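Local coordinates for structural protein ORF273 (Acidianus two-tailed virus, PDB 4ART), which is a heat- and acid-stable structural protein of the virion with a new fold, its detailed role not established, at residues A[103-108]-A[142-147]; A[218-223]-A[227-232]. One frame throughout, in Å; residues are numbered along the deposited sequence.

How the contacts relate
Helix 99-108 is shared ground: its side bearing Asp105 meets the middle of the seven-stranded sheet in contact 1, about 11 Å from the centre of the chain, and another side packs on the first helix of contact 2. Contact 2 closes the turn between helices 210-221 and 229-242, twice as far out and against the second subunit. The centres lie about 17 Å apart, yet the two join directly: Phe104 and Tyr108 pack on Tyr221, and Phe104 also reaches Tyr218 and Val222. Contact 1 is small and mixed, an aspartate on a valine with a water beside a histidine; contact 2 is larger and chiefly aromatic, fading into solvent at Lys229.

Contact 1. Residues A[103-108]-A[142-147]; sequences LFDIDY and HAVVEF
This is a small, buried helix-on-sheet contact: Asp105 of helix 99-108 sits against His142 and Val144 on one face of strand 139-146, in the middle of the main sheet. Apolar contact comes from the root of the aspartate. Asp105 CB rests on the fork of Val144, 4.0 Å from both CG1 and CG2, and the two side chains cross at about a right angle. With Val144 CG1 anti to the backbone N (chi1 -167°), both methyls are presented to the helix. The carboxylate runs past the fork, OD2 lying 4.1 Å from Val144 CG1.

Val144 CG2 also lies over one face of the His142 ring, 3.7 Å above its plane and toward the rim, which probably helps, with the NE2 hydrogen bond to Asp94, to hold the imidazole's rotation. Strands 87-96 and 139-146 are parallel neighbours, and the chain between them passes through helices 99-108 and 113-123, making a beta-alpha-beta crossover; the contact is where the first helix of that connection meets the strand at its end. The helix spans more than one strand here, since Asp105 also touches Asp94 of 87-96 and Ile106 packs on Ala156 of 154-161.

Polar contact is indirect. Asp105 O is 3.8 Å from His142 ND1, approaching the ring obliquely, and a water fills in beside them, hydrogen-bonded to Asp105 O at 3.1 Å and weakly to His142 ND1 at 3.3 Å. The imidazole is held at both nitrogens, by Asp94 OD2 at NE2 and weakly by Gly109 O at ND1. Asp94, and at longer range Asp105, whose OD2 stands 5.3 Å from His142 NE2, may favour a protonated ring, although its charge is not seen.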
ATOM      1  N   LEU A 103       0.938  10.572  10.934  1.00 36.46           N
ATOM      2  CA  LEU A 103      -0.192  11.522  10.957  1.00 35.36           C
ATOM      3  C   LEU A 103      -1.109  11.324   9.763  1.00 40.23           C
ATOM      4  O   LEU A 103      -2.330  11.328   9.913  1.00 39.86           O
ATOM      5  CB  LEU A 103       0.318  12.966  11.023  1.00 36.71           C
ATOM      6  CG  LEU A 103       1.081  13.371  12.279  1.00 41.33           C
ATOM      7  CD1 LEU A 103       1.485  14.825  12.179  1.00 45.97           C
ATOM      8  CD2 LEU A 103       0.269  13.108  13.562  1.00 38.58           C
ATOM      9  N   PHE A 104      -0.522  11.063   8.590  1.00 39.39           N
ATOM     10  CA  PHE A 104      -1.311  10.807   7.390  1.00 39.10           C
ATOM     11  C   PHE A 104      -2.147   9.516   7.522  1.00 42.72           C
ATOM     12  O   PHE A 104      -3.324   9.499   7.171  1.00 41.60           O
ATOM     13  CB  PHE A 104      -0.428  10.811   6.136  1.00 41.97           C
ATOM     14  CG  PHE A 104      -1.195  10.501   4.891  1.00 42.23           C
ATOM     15  CD1 PHE A 104      -1.972  11.482   4.275  1.00 44.85           C
ATOM     16  CD2 PHE A 104      -1.166   9.228   4.343  1.00 41.58           C
ATOM     17  CE1 PHE A 104      -2.739  11.182   3.152  1.00 45.20           C
ATOM     18  CE2 PHE A 104      -1.899   8.944   3.192  1.00 44.68           C
ATOM     19  CZ  PHE A 104      -2.677   9.926   2.598  1.00 41.89           C
ATOM     20  N   ASP A 105      -1.539   8.447   8.032  1.00 40.40           N
ATOM     21  CA  ASP A 105      -2.218   7.177   8.261  1.00 39.67           C
ATOM     22  C   ASP A 105      -3.364   7.340   9.270  1.00 44.75           C
ATOM     23  O   ASP A 105      -4.403   6.748   9.065  1.00 44.53           O
ATOM     24  CB  ASP A 105      -1.228   6.108   8.757  1.00 42.02           C
ATOM     25  CG  ASP A 105      -0.241   5.592   7.715  1.00 55.63           C
ATOM     26  OD1 ASP A 105      -0.242   6.125   6.566  1.00 55.58           O
ATOM     27  OD2 ASP A 105       0.565   4.696   8.058  1.00 62.35           O
ATOM     28  N   ILE A 106      -3.183   8.178  10.330  1.00 41.96           N
ATOM     29  CA  ILE A 106      -4.185   8.497  11.378  1.00 42.75           C
ATOM     30  C   ILE A 106      -5.405   9.180  10.756  1.00 49.06           C
ATOM     31  O   ILE A 106      -6.544   8.801  11.020  1.00 48.37           O
ATOM     32  CB  ILE A 106      -3.583   9.469  12.461  1.00 45.73           C
ATOM     33  CG1 ILE A 106      -2.550   8.804  13.360  1.00 45.88           C
ATOM     34  CG2 ILE A 106      -4.672  10.183  13.306  1.00 47.98           C
ATOM     35  CD1 ILE A 106      -1.883   9.831  14.325  1.00 46.02           C
ATOM     36  N   ASP A 107      -5.134  10.232   9.978  1.00 48.29           N
ATOM     37  CA  ASP A 107      -6.122  11.125   9.383  1.00 49.06           C
ATOM     38  C   ASP A 107      -6.811  10.612   8.096  1.00 51.31           C
ATOM     39  O   ASP A 107      -7.964  10.971   7.837  1.00 50.94           O
ATOM     40  CB  ASP A 107      -5.509  12.543   9.239  1.00 53.10           C
ATOM     41  CG  ASP A 107      -5.005  13.134  10.557  1.00 67.19           C
ATOM     42  OD1 ASP A 107      -5.701  12.961  11.595  1.00 69.71           O
ATOM     43  OD2 ASP A 107      -3.926  13.786  10.548  1.00 72.43           O
ATOM     44  N   TYR A 108      -6.145   9.697   7.350  1.00 47.75           N
ATOM     45  CA  TYR A 108      -6.632   9.115   6.088  1.00 49.25           C
ATOM     46  C   TYR A 108      -6.476   7.596   5.967  1.00 53.54           C
ATOM     47  O   TYR A 108      -6.652   7.060   4.874  1.00 55.65           O
ATOM     48  CB  TYR A 108      -5.908   9.752   4.889  1.00 53.21           C
ATOM     49  CG  TYR A 108      -6.132  11.237   4.724  1.00 56.56           C
ATOM     50  CD1 TYR A 108      -5.333  12.160   5.393  1.00 57.90           C
ATOM     51  CD2 TYR A 108      -7.109  11.722   3.861  1.00 59.67           C
ATOM     52  CE1 TYR A 108      -5.533  13.530   5.248  1.00 60.11           C
ATOM     53  CE2 TYR A 108      -7.298  13.093   3.681  1.00 61.81           C
ATOM     54  CZ  TYR A 108      -6.510  13.993   4.382  1.00 71.80           C
ATOM     55  OH  TYR A 108      -6.681  15.347   4.210  1.00 79.55           O
ATOM     56  N   HIS A 142      -8.261   0.601  12.570  1.00 27.90           N
ATOM     57  CA  HIS A 142      -6.931   0.846  12.053  1.00 27.07           C
ATOM     58  C   HIS A 142      -6.093   1.387  13.179  1.00 28.66           C
ATOM     59  O   HIS A 142      -6.404   2.459  13.702  1.00 27.33           O
ATOM     60  CB  HIS A 142      -6.958   1.816  10.861  1.00 28.09           C
ATOM     61  CG  HIS A 142      -5.615   1.955  10.170  1.00 32.46           C
ATOM     62  ND1 HIS A 142      -5.325   3.055   9.409  1.00 35.16           N
ATOM     63  CD2 HIS A 142      -4.549   1.101  10.103  1.00 34.69           C
ATOM     64  CE1 HIS A 142      -4.095   2.872   8.934  1.00 34.55           C
ATOM     65  NE2 HIS A 142      -3.581   1.719   9.323  1.00 35.04           N
ATOM     66  N   ALA A 143      -5.097   0.594  13.620  1.00 25.98           N
ATOM     67  CA  ALA A 143      -4.163   0.960  14.686  1.00 27.76           C
ATOM     68  C   ALA A 143      -2.840   1.317  14.051  1.00 34.04           C
ATOM     69  O   ALA A 143      -2.373   0.593  13.186  1.00 35.30           O
ATOM     70  CB  ALA A 143      -3.988  -0.183  15.673  1.00 28.99           C
ATOM     71  N   VAL A 144      -2.273   2.466  14.414  1.00 31.56           N
ATOM     72  CA  VAL A 144      -0.988   2.907  13.853  1.00 32.16           C
ATOM     73  C   VAL A 144       0.000   3.127  14.971  1.00 36.04           C
ATOM     74  O   VAL A 144      -0.280   3.880  15.906  1.00 36.26           O
ATOM     75  CB  VAL A 144      -1.096   4.150  12.909  1.00 35.51           C
ATOM     76  CG1 VAL A 144       0.199   4.368  12.121  1.00 34.98           C
ATOM     77  CG2 VAL A 144      -2.289   4.028  11.959  1.00 34.56           C
ATOM     78  N   VAL A 145       1.127   2.431  14.908  1.00 34.02           N
ATOM     79  CA  VAL A 145       2.185   2.569  15.902  1.00 35.50           C
ATOM     80  C   VAL A 145       3.376   3.301  15.281  1.00 40.80           C
ATOM     81  O   VAL A 145       3.867   2.899  14.214  1.00 40.32           O
ATOM     82  CB  VAL A 145       2.595   1.221  16.538  1.00 39.88           C
ATOM     83  CG1 VAL A 145       3.493   1.442  17.748  1.00 40.61           C
ATOM     84  CG2 VAL A 145       1.370   0.403  16.931  1.00 39.18           C
ATOM     85  N   GLU A 146       3.809   4.384  15.941  1.00 38.03           N
ATOM     86  CA  GLU A 146       4.962   5.195  15.554  1.00 39.34           C
ATOM     87  C   GLU A 146       6.181   4.792  16.407  1.00 47.09           C
ATOM     88  O   GLU A 146       6.106   4.850  17.637  1.00 47.18           O
ATOM     89  CB  GLU A 146       4.644   6.702  15.703  1.00 40.26           C
ATOM     90  CG  GLU A 146       5.842   7.637  15.727  1.00 48.90           C
ATOM     91  CD  GLU A 146       6.631   7.803  14.443  1.00 63.14           C
ATOM     92  OE1 GLU A 146       6.146   7.400  13.360  1.00 38.66           O
ATOM     93  OE2 GLU A 146       7.749   8.360  14.528  1.00 64.94           O
ATOM     94  N   PHE A 147       7.300   4.390  15.745  1.00 44.47           N
ATOM     95  CA  PHE A 147       8.554   4.006  16.419  1.00 60.41           C
ATOM     96  C   PHE A 147       9.607   5.109  16.472  1.00 74.28           C
ATOM     97  O   PHE A 147       9.722   5.890  15.536  1.00 52.67           O
ATOM     98  CB  PHE A 147       9.132   2.731  15.806  1.00 62.23           C
ATOM     99  CG  PHE A 147       8.487   1.488  16.361  1.00 62.83           C
ATOM    100  CD1 PHE A 147       7.268   1.040  15.869  1.00 63.40           C
ATOM    101  CD2 PHE A 147       9.067   0.797  17.415  1.00 66.47           C
ATOM    102  CE1 PHE A 147       6.651  -0.089  16.409  1.00 66.12           C
ATOM    103  CE2 PHE A 147       8.453  -0.335  17.951  1.00 67.27           C
ATOM    104  CZ  PHE A 147       7.248  -0.771  17.447  1.00 65.40           C
TER
HETATM  105  O   HOH W   1      -7.072   5.712  10.310  1.00 44.20           O

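Contact 2. Residues A[218-223]-A[227-232]; sequences YHYYVD and SFKDDA
His219 and Tyr220 pack tightly on Phe228, Lys229 and Ala232 across the short turn that joins two successive helices. His219 CB sits squarely over the centre of the Phe228 ring, 3.7 Å from its centroid, a CH-pi contact. The imidazole carries on past the ring with its plane inclined 56° to it, bringing His219 CD2 to 3.8 Å from Phe228 CE2. A hydrogen bond from His219 ND1 to Asp223 OD2, 2.9 Å long with an N-H...O angle of 166°, lies in the imidazole plane and fixes its rotation, while NE2 is hydrogen-bonded to OE1 of Glu195 of the second subunit. Next to this pair, Tyr220 CB touches Phe228 CB where the two backbones come closest.

The Tyr220 ring is packed just as closely. Its CG lies anti to the backbone N (chi1 177°), which lays the ring over the start of helix 229-242: Lys229 CA is under one face, 3.8 Å from the ring centroid, Lys229 CB comes to 3.6 Å from Tyr220 CE1, and Ala232 CB meets Tyr220 CD2 at 3.7 Å. Only the outer Lys229 chain is loose. It runs beside the tyrosine in the same direction, its CG 3.6 Å from Tyr220 OH, before its exposed end leads away.

Helices 210-221 and 229-242 are thus joined by a short connection and packed at their facing ends. Ala188 of the second subunit packs on Phe228, and from within the chain helix 99-108 packs through Phe104 and Tyr108 on Tyr221, bringing the helix pair up against the helix that lies on the main sheet.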
ATOM      1  N   TYR A 218      -1.764  11.901  -0.385  1.00 26.38           N
ATOM      2  CA  TYR A 218      -0.514  11.187  -0.178  1.00 26.56           C
ATOM      3  C   TYR A 218       0.616  11.988  -0.842  1.00 29.95           C
ATOM      4  O   TYR A 218       1.710  12.099  -0.278  1.00 28.66           O
ATOM      5  CB  TYR A 218      -0.621   9.742  -0.750  1.00 29.73           C
ATOM      6  CG  TYR A 218       0.613   8.897  -0.511  1.00 33.83           C
ATOM      7  CD1 TYR A 218       1.692   8.947  -1.378  1.00 35.99           C
ATOM      8  CD2 TYR A 218       0.708   8.062   0.601  1.00 35.72           C
ATOM      9  CE1 TYR A 218       2.845   8.197  -1.144  1.00 38.19           C
ATOM     10  CE2 TYR A 218       1.848   7.285   0.834  1.00 33.96           C
ATOM     11  CZ  TYR A 218       2.916   7.361  -0.038  1.00 44.41           C
ATOM     12  OH  TYR A 218       4.051   6.618   0.203  1.00 49.35           O
ATOM     13  N   HIS A 219       0.343  12.526  -2.052  1.00 27.17           N
ATOM     14  CA  HIS A 219       1.299  13.330  -2.807  1.00 27.66           C
ATOM     15  C   HIS A 219       1.640  14.611  -2.045  1.00 30.01           C
ATOM     16  O   HIS A 219       2.802  14.998  -1.984  1.00 30.28           O
ATOM     17  CB  HIS A 219       0.755  13.626  -4.213  1.00 29.54           C
ATOM     18  CG  HIS A 219       0.682  12.427  -5.111  1.00 33.42           C
ATOM     19  ND1 HIS A 219       1.566  11.346  -4.976  1.00 35.82           N
ATOM     20  CD2 HIS A 219      -0.141  12.180  -6.154  1.00 35.85           C
ATOM     21  CE1 HIS A 219       1.241  10.488  -5.929  1.00 35.51           C
ATOM     22  NE2 HIS A 219       0.231  10.939  -6.670  1.00 36.01           N
ATOM     23  N   TYR A 220       0.642  15.230  -1.411  1.00 25.07           N
ATOM     24  CA  TYR A 220       0.837  16.436  -0.605  1.00 25.29           C
ATOM     25  C   TYR A 220       1.520  16.129   0.759  1.00 31.02           C
ATOM     26  O   TYR A 220       2.483  16.791   1.109  1.00 31.11           O
ATOM     27  CB  TYR A 220      -0.535  17.187  -0.429  1.00 24.79           C
ATOM     28  CG  TYR A 220      -0.458  18.410   0.456  1.00 29.48           C
ATOM     29  CD1 TYR A 220       0.454  19.429   0.194  1.00 31.94           C
ATOM     30  CD2 TYR A 220      -1.290  18.548   1.559  1.00 30.23           C
ATOM     31  CE1 TYR A 220       0.547  20.548   1.028  1.00 32.73           C
ATOM     32  CE2 TYR A 220      -1.190  19.649   2.410  1.00 33.32           C
ATOM     33  CZ  TYR A 220      -0.276  20.652   2.136  1.00 40.96           C
ATOM     34  OH  TYR A 220      -0.227  21.759   2.946  1.00 45.51           O
ATOM     35  N   TYR A 221       1.066  15.138   1.502  1.00 28.86           N
ATOM     36  CA  TYR A 221       1.619  14.930   2.842  1.00 29.46           C
ATOM     37  C   TYR A 221       2.787  14.039   2.951  1.00 36.10           C
ATOM     38  O   TYR A 221       3.665  14.303   3.777  1.00 38.27           O
ATOM     39  CB  TYR A 221       0.544  14.393   3.786  1.00 29.45           C
ATOM     40  CG  TYR A 221      -0.530  15.396   4.102  1.00 28.60           C
ATOM     41  CD1 TYR A 221      -0.269  16.491   4.927  1.00 30.64           C
ATOM     42  CD2 TYR A 221      -1.832  15.222   3.636  1.00 28.26           C
ATOM     43  CE1 TYR A 221      -1.273  17.398   5.262  1.00 30.63           C
ATOM     44  CE2 TYR A 221      -2.851  16.119   3.977  1.00 28.87           C
ATOM     45  CZ  TYR A 221      -2.565  17.208   4.788  1.00 34.92           C
ATOM     46  OH  TYR A 221      -3.562  18.105   5.135  1.00 31.95           O
ATOM     47  N   VAL A 222       2.783  12.946   2.190  1.00 31.80           N
ATOM     48  CA  VAL A 222       3.842  11.943   2.281  1.00 32.84           C
ATOM     49  C   VAL A 222       4.956  12.186   1.250  1.00 37.83           C
ATOM     50  O   VAL A 222       6.147  12.063   1.589  1.00 36.48           O
ATOM     51  CB  VAL A 222       3.258  10.484   2.271  1.00 35.43           C
ATOM     52  CG1 VAL A 222       4.361   9.431   2.428  1.00 35.25           C
ATOM     53  CG2 VAL A 222       2.213  10.322   3.373  1.00 33.70           C
ATOM     54  N   ASP A 223       4.583  12.571   0.009  1.00 36.05           N
ATOM     55  CA  ASP A 223       5.596  12.910  -0.999  1.00 36.51           C
ATOM     56  C   ASP A 223       6.080  14.351  -0.814  1.00 40.56           C
ATOM     57  O   ASP A 223       7.022  14.755  -1.502  1.00 41.59           O
ATOM     58  CB  ASP A 223       5.130  12.635  -2.445  1.00 37.02           C
ATOM     59  CG  ASP A 223       4.935  11.156  -2.749  1.00 41.59           C
ATOM     60  OD1 ASP A 223       5.847  10.355  -2.427  1.00 44.53           O
ATOM     61  OD2 ASP A 223       3.880  10.801  -3.330  1.00 37.61           O
ATOM     62  N   SER A 227       2.500  21.622  -4.432  1.00 35.67           N
ATOM     63  CA  SER A 227       1.609  21.967  -5.537  1.00 34.05           C
ATOM     64  C   SER A 227       0.272  21.197  -5.441  1.00 34.56           C
ATOM     65  O   SER A 227      -0.719  21.634  -6.008  1.00 35.54           O
ATOM     66  CB  SER A 227       2.301  21.734  -6.867  1.00 35.90           C
ATOM     67  OG  SER A 227       2.390  20.339  -7.095  1.00 47.95           O
ATOM     68  N   PHE A 228       0.236  20.122  -4.619  1.00 28.17           N
ATOM     69  CA  PHE A 228      -0.934  19.285  -4.380  1.00 26.66           C
ATOM     70  C   PHE A 228      -1.787  19.767  -3.234  1.00 30.10           C
ATOM     71  O   PHE A 228      -2.782  19.143  -2.922  1.00 28.72           O
ATOM     72  CB  PHE A 228      -0.525  17.808  -4.147  1.00 27.14           C
ATOM     73  CG  PHE A 228      -0.054  17.108  -5.398  1.00 27.71           C
ATOM     74  CD1 PHE A 228       1.268  17.194  -5.805  1.00 29.55           C
ATOM     75  CD2 PHE A 228      -0.944  16.377  -6.183  1.00 27.90           C
ATOM     76  CE1 PHE A 228       1.699  16.551  -6.981  1.00 31.71           C
ATOM     77  CE2 PHE A 228      -0.518  15.762  -7.365  1.00 28.47           C
ATOM     78  CZ  PHE A 228       0.800  15.847  -7.747  1.00 28.93           C
ATOM     79  N   LYS A 229      -1.420  20.867  -2.612  1.00 31.20           N
ATOM     80  CA  LYS A 229      -2.117  21.446  -1.449  1.00 30.84           C
ATOM     81  C   LYS A 229      -3.589  21.745  -1.708  1.00 35.24           C
ATOM     82  O   LYS A 229      -4.448  21.279  -0.967  1.00 34.81           O
ATOM     83  CB  LYS A 229      -1.411  22.748  -1.000  1.00 33.07           C
ATOM     84  CG  LYS A 229      -2.003  23.388   0.275  1.00 30.13           C
ATOM     85  CD  LYS A 229      -1.518  24.838   0.364  1.00 38.75           C
ATOM     86  CE  LYS A 229      -1.502  25.370   1.768  1.00 58.94           C
ATOM     87  NZ  LYS A 229      -1.543  26.862   1.800  1.00 57.19           N
ATOM     88  N   ASP A 230      -3.866  22.576  -2.726  1.00 33.84           N
ATOM     89  CA  ASP A 230      -5.222  22.994  -3.068  1.00 33.51           C
ATOM     90  C   ASP A 230      -6.162  21.812  -3.241  1.00 36.14           C
ATOM     91  O   ASP A 230      -7.219  21.810  -2.634  1.00 34.21           O
ATOM     92  CB  ASP A 230      -5.247  23.888  -4.298  1.00 35.06           C
ATOM     93  CG  ASP A 230      -4.781  25.311  -4.043  1.00 45.43           C
ATOM     94  OD1 ASP A 230      -4.466  25.644  -2.869  1.00 44.16           O
ATOM     95  OD2 ASP A 230      -4.766  26.104  -5.003  1.00 54.47           O
ATOM     96  N   ASP A 231      -5.763  20.799  -4.026  1.00 32.50           N
ATOM     97  CA  ASP A 231      -6.583  19.607  -4.250  1.00 30.70           C
ATOM     98  C   ASP A 231      -6.749  18.751  -2.997  1.00 31.78           C
ATOM     99  O   ASP A 231      -7.848  18.290  -2.760  1.00 30.94           O
ATOM    100  CB  ASP A 231      -6.072  18.789  -5.431  1.00 32.33           C
ATOM    101  CG  ASP A 231      -6.013  19.541  -6.740  1.00 36.61           C
ATOM    102  OD1 ASP A 231      -6.774  20.514  -6.898  1.00 34.01           O
ATOM    103  OD2 ASP A 231      -5.252  19.106  -7.634  1.00 38.99           O
ATOM    104  N   ALA A 232      -5.682  18.567  -2.192  1.00 27.62           N
ATOM    105  CA  ALA A 232      -5.725  17.780  -0.954  1.00 27.96           C
ATOM    106  C   ALA A 232      -6.694  18.387   0.051  1.00 33.37           C
ATOM    107  O   ALA A 232      -7.435  17.654   0.703  1.00 32.82           O
ATOM    108  CB  ALA A 232      -4.341  17.702  -0.338  1.00 29.23           C
TER